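Side-chain contacts in Succinylglutamatedesuccinylase/aspartoacylase (Rhodobacter sphaeroides 2.4.1, PDB 3CDX), which probably hydrolyses amide or ester bonds as a metal-dependent enzyme of the succinylglutamate desuccinylase/aspartoacylase family, and holds a calcium ion in this crystal: residues A[154-159]-A[220-225]; A[180-185]-A[211-216]. One frame throughout, in Å; residues are numbered along the deposited sequence.

Contact 1 of 2, residues A[154-159]-A[220-225]; sequences SYDSTP and RVNIEG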
loop_
_atom_site.group_PDB
_atom_site.type_symbol
_atom_site.label_atom_id
_atom_site.label_comp_id
_atom_site.label_asym_id
_atom_site.label_seq_id
_atom_site.Cartn_x
_atom_site.Cartn_y
_atom_site.Cartn_z
ATOM N N SER A 154 -2.499 -21.728 2.616
ATOM C CA SER A 154 -3.464 -22.162 1.594
ATOM C C SER A 154 -4.397 -23.348 1.985
ATOM O O SER A 154 -5.592 -23.377 1.635
ATOM C CB SER A 154 -2.712 -22.509 0.291
ATOM O OG SER A 154 -2.061 -21.366 -0.260
ATOM N N TYR A 155 -3.843 -24.304 2.702
ATOM C CA TYR A 155 -4.513 -25.547 3.029
ATOM C C TYR A 155 -3.874 -26.115 4.277
ATOM O O TYR A 155 -2.875 -25.610 4.756
ATOM C CB TYR A 155 -4.263 -26.607 1.924
ATOM C CG TYR A 155 -4.795 -26.161 0.627
ATOM C CD1 TYR A 155 -6.164 -26.049 0.454
ATOM C CD2 TYR A 155 -3.947 -25.824 -0.417
ATOM C CE1 TYR A 155 -6.704 -25.594 -0.718
ATOM C CE2 TYR A 155 -4.462 -25.367 -1.621
ATOM C CZ TYR A 155 -5.863 -25.242 -1.757
ATOM O OH TYR A 155 -6.447 -24.796 -2.924
ATOM N N ASP A 156 -4.472 -27.169 4.797
ATOM C CA ASP A 156 -3.697 -28.088 5.578
ATOM C C ASP A 156 -3.356 -29.253 4.659
ATOM O O ASP A 156 -4.008 -29.471 3.617
ATOM C CB ASP A 156 -4.442 -28.573 6.823
ATOM C CG ASP A 156 -3.486 -29.080 7.905
ATOM O OD1 ASP A 156 -2.254 -28.876 7.760
ATOM O OD2 ASP A 156 -3.960 -29.674 8.910
ATOM N N SER A 157 -2.336 -30.000 5.033
ATOM C CA SER A 157 -1.979 -31.178 4.287
ATOM C C SER A 157 -1.661 -32.267 5.297
ATOM O O SER A 157 -1.155 -31.993 6.392
ATOM C CB SER A 157 -0.804 -30.879 3.344
ATOM O OG SER A 157 0.362 -30.517 4.084
ATOM N N THR A 158 -2.018 -33.504 4.967
ATOM C CA THR A 158 -1.626 -34.605 5.835
ATOM C C THR A 158 -0.143 -34.916 5.617
ATOM O O THR A 158 0.320 -34.928 4.461
ATOM C CB THR A 158 -2.552 -35.852 5.670
ATOM O OG1 THR A 158 -2.221 -36.809 6.677
ATOM C CG2 THR A 158 -2.417 -36.470 4.330
ATOM N N PRO A 159 0.626 -35.085 6.717
ATOM C CA PRO A 159 2.070 -35.304 6.509
ATOM C C PRO A 159 2.437 -36.424 5.515
ATOM O O PRO A 159 2.051 -37.593 5.674
ATOM C CB PRO A 159 2.615 -35.557 7.907
ATOM C CG PRO A 159 1.516 -34.908 8.887
ATOM C CD PRO A 159 0.233 -35.023 8.146
ATOM N N ARG A 220 0.125 -22.503 10.633
ATOM C CA ARG A 220 0.659 -22.910 11.925
ATOM C C ARG A 220 1.796 -23.934 11.816
ATOM O O ARG A 220 2.098 -24.423 10.711
ATOM C CB ARG A 220 -0.486 -23.444 12.822
ATOM C CG ARG A 220 -1.325 -24.647 12.256
ATOM C CD ARG A 220 -0.643 -25.994 12.473
ATOM N NE ARG A 220 -1.536 -27.177 12.437
ATOM C CZ ARG A 220 -1.784 -27.913 11.341
ATOM N NH1 ARG A 220 -1.245 -27.593 10.123
ATOM N NH2 ARG A 220 -2.606 -28.948 11.437
ATOM N N VAL A 221 2.387 -24.282 12.973
ATOM C CA VAL A 221 3.423 -25.293 13.066
ATOM C C VAL A 221 2.771 -26.625 13.495
ATOM O O VAL A 221 2.084 -26.698 14.539
ATOM C CB VAL A 221 4.544 -24.908 14.057
ATOM C CG1 VAL A 221 5.559 -26.056 14.215
ATOM C CG2 VAL A 221 5.301 -23.662 13.589
ATOM N N ASN A 222 2.964 -27.656 12.667
ATOM C CA ASN A 222 2.315 -28.968 12.877
ATOM C C ASN A 222 3.326 -29.833 13.644
ATOM O O ASN A 222 4.425 -30.116 13.147
ATOM C CB ASN A 222 1.928 -29.585 11.508
ATOM C CG ASN A 222 1.187 -30.922 11.628
ATOM O OD1 ASN A 222 1.609 -31.787 12.359
ATOM N ND2 ASN A 222 0.069 -31.081 10.892
ATOM N N ILE A 223 2.973 -30.190 14.875
ATOM C CA ILE A 223 3.877 -30.932 15.757
ATOM C C ILE A 223 4.302 -32.279 15.138
ATOM O O ILE A 223 5.478 -32.661 15.211
ATOM C CB ILE A 223 3.225 -31.125 17.149
ATOM C CG1 ILE A 223 3.118 -29.772 17.889
ATOM C CG2 ILE A 223 3.980 -32.146 17.977
ATOM C CD1 ILE A 223 2.267 -29.831 19.189
ATOM N N GLU A 224 3.339 -32.994 14.545
ATOM C CA GLU A 224 3.616 -34.286 13.908
ATOM C C GLU A 224 4.454 -34.088 12.657
ATOM O O GLU A 224 5.320 -34.913 12.358
ATOM C CB GLU A 224 2.315 -35.000 13.548
ATOM C CG GLU A 224 1.758 -35.802 14.686
ATOM C CD GLU A 224 2.653 -37.005 15.030
ATOM O OE1 GLU A 224 3.500 -36.862 15.962
ATOM O OE2 GLU A 224 2.520 -38.056 14.340
ATOM N N GLY A 225 4.177 -32.988 11.934
ATOM C CA GLY A 225 4.910 -32.602 10.760
ATOM C C GLY A 225 6.369 -32.336 11.051
ATOM O O GLY A 225 7.226 -32.698 10.268
#
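Arg220 reaches across to Asp156 and grips its carboxylate end-on, one terminal nitrogen to each oxygen, a fork that suits arginine's two parallel N-H donors. From CB the chain starts with CG wedged between the backbone N and the carbonyl carbon (chi1 57°), then bends at chi2, which swings the guanidinium toward the strand. There Asn222 CB lies 3.9 Å above one face of the guanidinium plane, toward the rim of the group. At the tip NH1 bonds Asp156 OD1 at 2.9 Å, nearly straight at 163°, while NH2 meets Asp156 OD2 at 3.0 Å. The fork is twisted: carboxylate and guanidinium planes stand 61° apart, and both nitrogens come from above the carboxylate plane. Asp156 OD1 also takes a weak bond from Ser157 N.

Farther along, Pro159 CG rests 4.5 Å from Gly225 N, a compact ring beside the first helical turn. Gly225 N is itself capped by Asn222 OD1 (2.9 Å), asparagine being a classic N-cap. Trp218 of a second subunit adds a cation-pi contact to Arg220. The pairing thus joins strand 155-157, which runs antiparallel to strand 316-322, to the loop leading into helix 223-239, at an interface with that second subunit.

Contact 2 of 2, residues A[180-185]-A[211-216]; sequences EAFGAP and LGTELG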
loop_
_atom_site.group_PDB
_atom_site.type_symbol
_atom_site.label_atom_id
_atom_site.label_comp_id
_atom_site.label_asym_id
_atom_site.label_seq_id
_atom_site.Cartn_x
_atom_site.Cartn_y
_atom_site.Cartn_z
ATOM N N GLU A 180 10.092 -44.144 0.458
ATOM C CA GLU A 180 9.846 -45.185 1.446
ATOM C C GLU A 180 10.778 -45.011 2.653
ATOM O O GLU A 180 10.323 -45.066 3.803
ATOM C CB GLU A 180 9.965 -46.616 0.839
ATOM C CG GLU A 180 8.814 -46.969 -0.068
ATOM C CD GLU A 180 8.966 -48.313 -0.802
ATOM O OE1 GLU A 180 9.718 -49.203 -0.306
ATOM O OE2 GLU A 180 8.311 -48.478 -1.874
ATOM N N ALA A 181 12.067 -44.794 2.393
ATOM C CA ALA A 181 13.035 -44.532 3.466
ATOM C C ALA A 181 12.684 -43.279 4.297
ATOM O O ALA A 181 12.707 -43.316 5.540
ATOM C CB ALA A 181 14.436 -44.382 2.887
ATOM N N PHE A 182 12.325 -42.183 3.619
ATOM C CA PHE A 182 11.936 -40.945 4.343
ATOM C C PHE A 182 10.876 -41.338 5.397
ATOM O O PHE A 182 10.964 -40.932 6.537
ATOM C CB PHE A 182 11.413 -39.853 3.378
ATOM C CG PHE A 182 11.096 -38.505 4.053
ATOM C CD1 PHE A 182 11.984 -37.427 3.947
ATOM C CD2 PHE A 182 9.914 -38.322 4.782
ATOM C CE1 PHE A 182 11.683 -36.161 4.572
ATOM C CE2 PHE A 182 9.611 -37.077 5.404
ATOM C CZ PHE A 182 10.496 -36.006 5.305
ATOM N N GLY A 183 9.894 -42.149 5.004
ATOM C CA GLY A 183 8.974 -42.771 5.975
ATOM C C GLY A 183 7.887 -41.886 6.544
ATOM O O GLY A 183 7.593 -41.950 7.755
ATOM N N ALA A 184 7.277 -41.063 5.687
ATOM C CA ALA A 184 6.080 -40.318 6.080
ATOM C C ALA A 184 4.883 -41.269 5.923
ATOM O O ALA A 184 4.964 -42.244 5.174
ATOM C CB ALA A 184 5.911 -39.072 5.232
ATOM N N PRO A 185 3.774 -41.006 6.620
ATOM C CA PRO A 185 2.670 -41.980 6.469
ATOM C C PRO A 185 2.263 -42.212 5.032
ATOM O O PRO A 185 1.901 -43.342 4.704
ATOM C CB PRO A 185 1.515 -41.348 7.254
ATOM C CG PRO A 185 2.139 -40.396 8.183
ATOM C CD PRO A 185 3.464 -39.946 7.601
ATOM N N LEU A 211 12.635 -35.487 -4.043
ATOM C CA LEU A 211 11.485 -35.638 -3.149
ATOM C C LEU A 211 10.951 -34.271 -2.740
ATOM O O LEU A 211 11.723 -33.345 -2.495
ATOM C CB LEU A 211 11.885 -36.393 -1.876
ATOM C CG LEU A 211 12.064 -37.908 -1.921
ATOM C CD1 LEU A 211 12.354 -38.429 -0.471
ATOM C CD2 LEU A 211 10.816 -38.589 -2.539
ATOM N N GLY A 212 9.635 -34.154 -2.646
ATOM C CA GLY A 212 9.007 -33.003 -2.006
ATOM C C GLY A 212 8.442 -33.510 -0.691
ATOM O O GLY A 212 8.382 -34.736 -0.489
ATOM N N THR A 213 8.036 -32.572 0.182
ATOM C CA THR A 213 7.172 -32.874 1.339
ATOM C C THR A 213 5.958 -31.959 1.425
ATOM O O THR A 213 5.956 -30.857 0.856
ATOM C CB THR A 213 7.923 -32.843 2.676
ATOM O OG1 THR A 213 8.130 -31.492 3.097
ATOM C CG2 THR A 213 9.277 -33.544 2.571
ATOM N N GLU A 214 4.882 -32.474 2.045
ATOM C CA GLU A 214 3.797 -31.661 2.528
ATOM C C GLU A 214 3.592 -32.056 3.992
ATOM O O GLU A 214 3.051 -33.129 4.303
ATOM C CB GLU A 214 2.547 -31.829 1.659
ATOM C CG GLU A 214 2.661 -31.306 0.173
ATOM C CD GLU A 214 3.024 -29.810 0.047
ATOM O OE1 GLU A 214 2.882 -29.055 1.030
ATOM O OE2 GLU A 214 3.436 -29.379 -1.058
ATOM N N LEU A 215 4.061 -31.194 4.876
ATOM C CA LEU A 215 4.134 -31.475 6.301
ATOM C C LEU A 215 3.256 -30.559 7.142
ATOM O O LEU A 215 3.567 -30.300 8.282
ATOM C CB LEU A 215 5.611 -31.407 6.780
ATOM C CG LEU A 215 6.585 -32.499 6.266
ATOM C CD1 LEU A 215 8.039 -32.190 6.632
ATOM C CD2 LEU A 215 6.202 -33.934 6.740
ATOM N N GLY A 216 2.150 -30.077 6.581
ATOM C CA GLY A 216 1.207 -29.294 7.355
ATOM C C GLY A 216 0.677 -28.081 6.626
ATOM O O GLY A 216 0.414 -28.123 5.407
#
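Phe182, on the last turn of helix 169-182, packs against Leu211 and Thr213 of strand 209-214, a piece of the helix-against-sheet packing of the zinc-exopeptidase-like catalytic domain. The contact is apolar on both its touching pairs. Phe182 CB sits 4.2 Å from Leu211 CD1, where a methyl of the branched aliphatic chain meets the root of the aromatic one. With CG anti to the backbone N (chi1 -175°), the ring is carried away from the helix and toward Thr213. The two side chains cross at about a right angle, and the Phe182 side chain also touches Val146 of strand 144-148 and Val236 of helix 223-239, a setting that suits a large flat hydrocarbon.

Polar bonds here belong to the surroundings. Threonine suits its position by having two unlike branches: CG2 approaches the ring obliquely, whereas OG1 hydrogen-bonds the backbone N of His149, a ligand of the calcium ion. Through this bond Thr213 is a second-shell neighbour of the metal. At the end of the helix, Gly183 takes up a positive phi (77°), which glycine tolerates readily, and the chain turns so that Ala184 N lies at the edge of the Phe182 ring, in its plane. Toward the strand, the nearest approach of that ring is CZ to Thr213 CG2, 3.9 Å.

Both contacts are buried within the catalytic domain, but their chemistry differs with their place. Contact 1 centres on a salt bridge at a subunit boundary, with Pro159, partly exposed, packed beside the helix start; contact 2 is hydrocarbon packing between a helix and a strand, touched by no other chain. Along the sequence, contact 2 is nested inside the loop that contact 1 closes, and helix 223-239 follows strand 209-214, with its side chains also packing against 180-185 and 211-216. Their centres are 12 Å apart, and they meet directly where Ser157 OG probably hydrogen-bonds Gly216 O at 2.7 Å. Contact 2 comes nearer the calcium, with the Thr213 side chain about 8 Å from it against about 12 Å for Asp156.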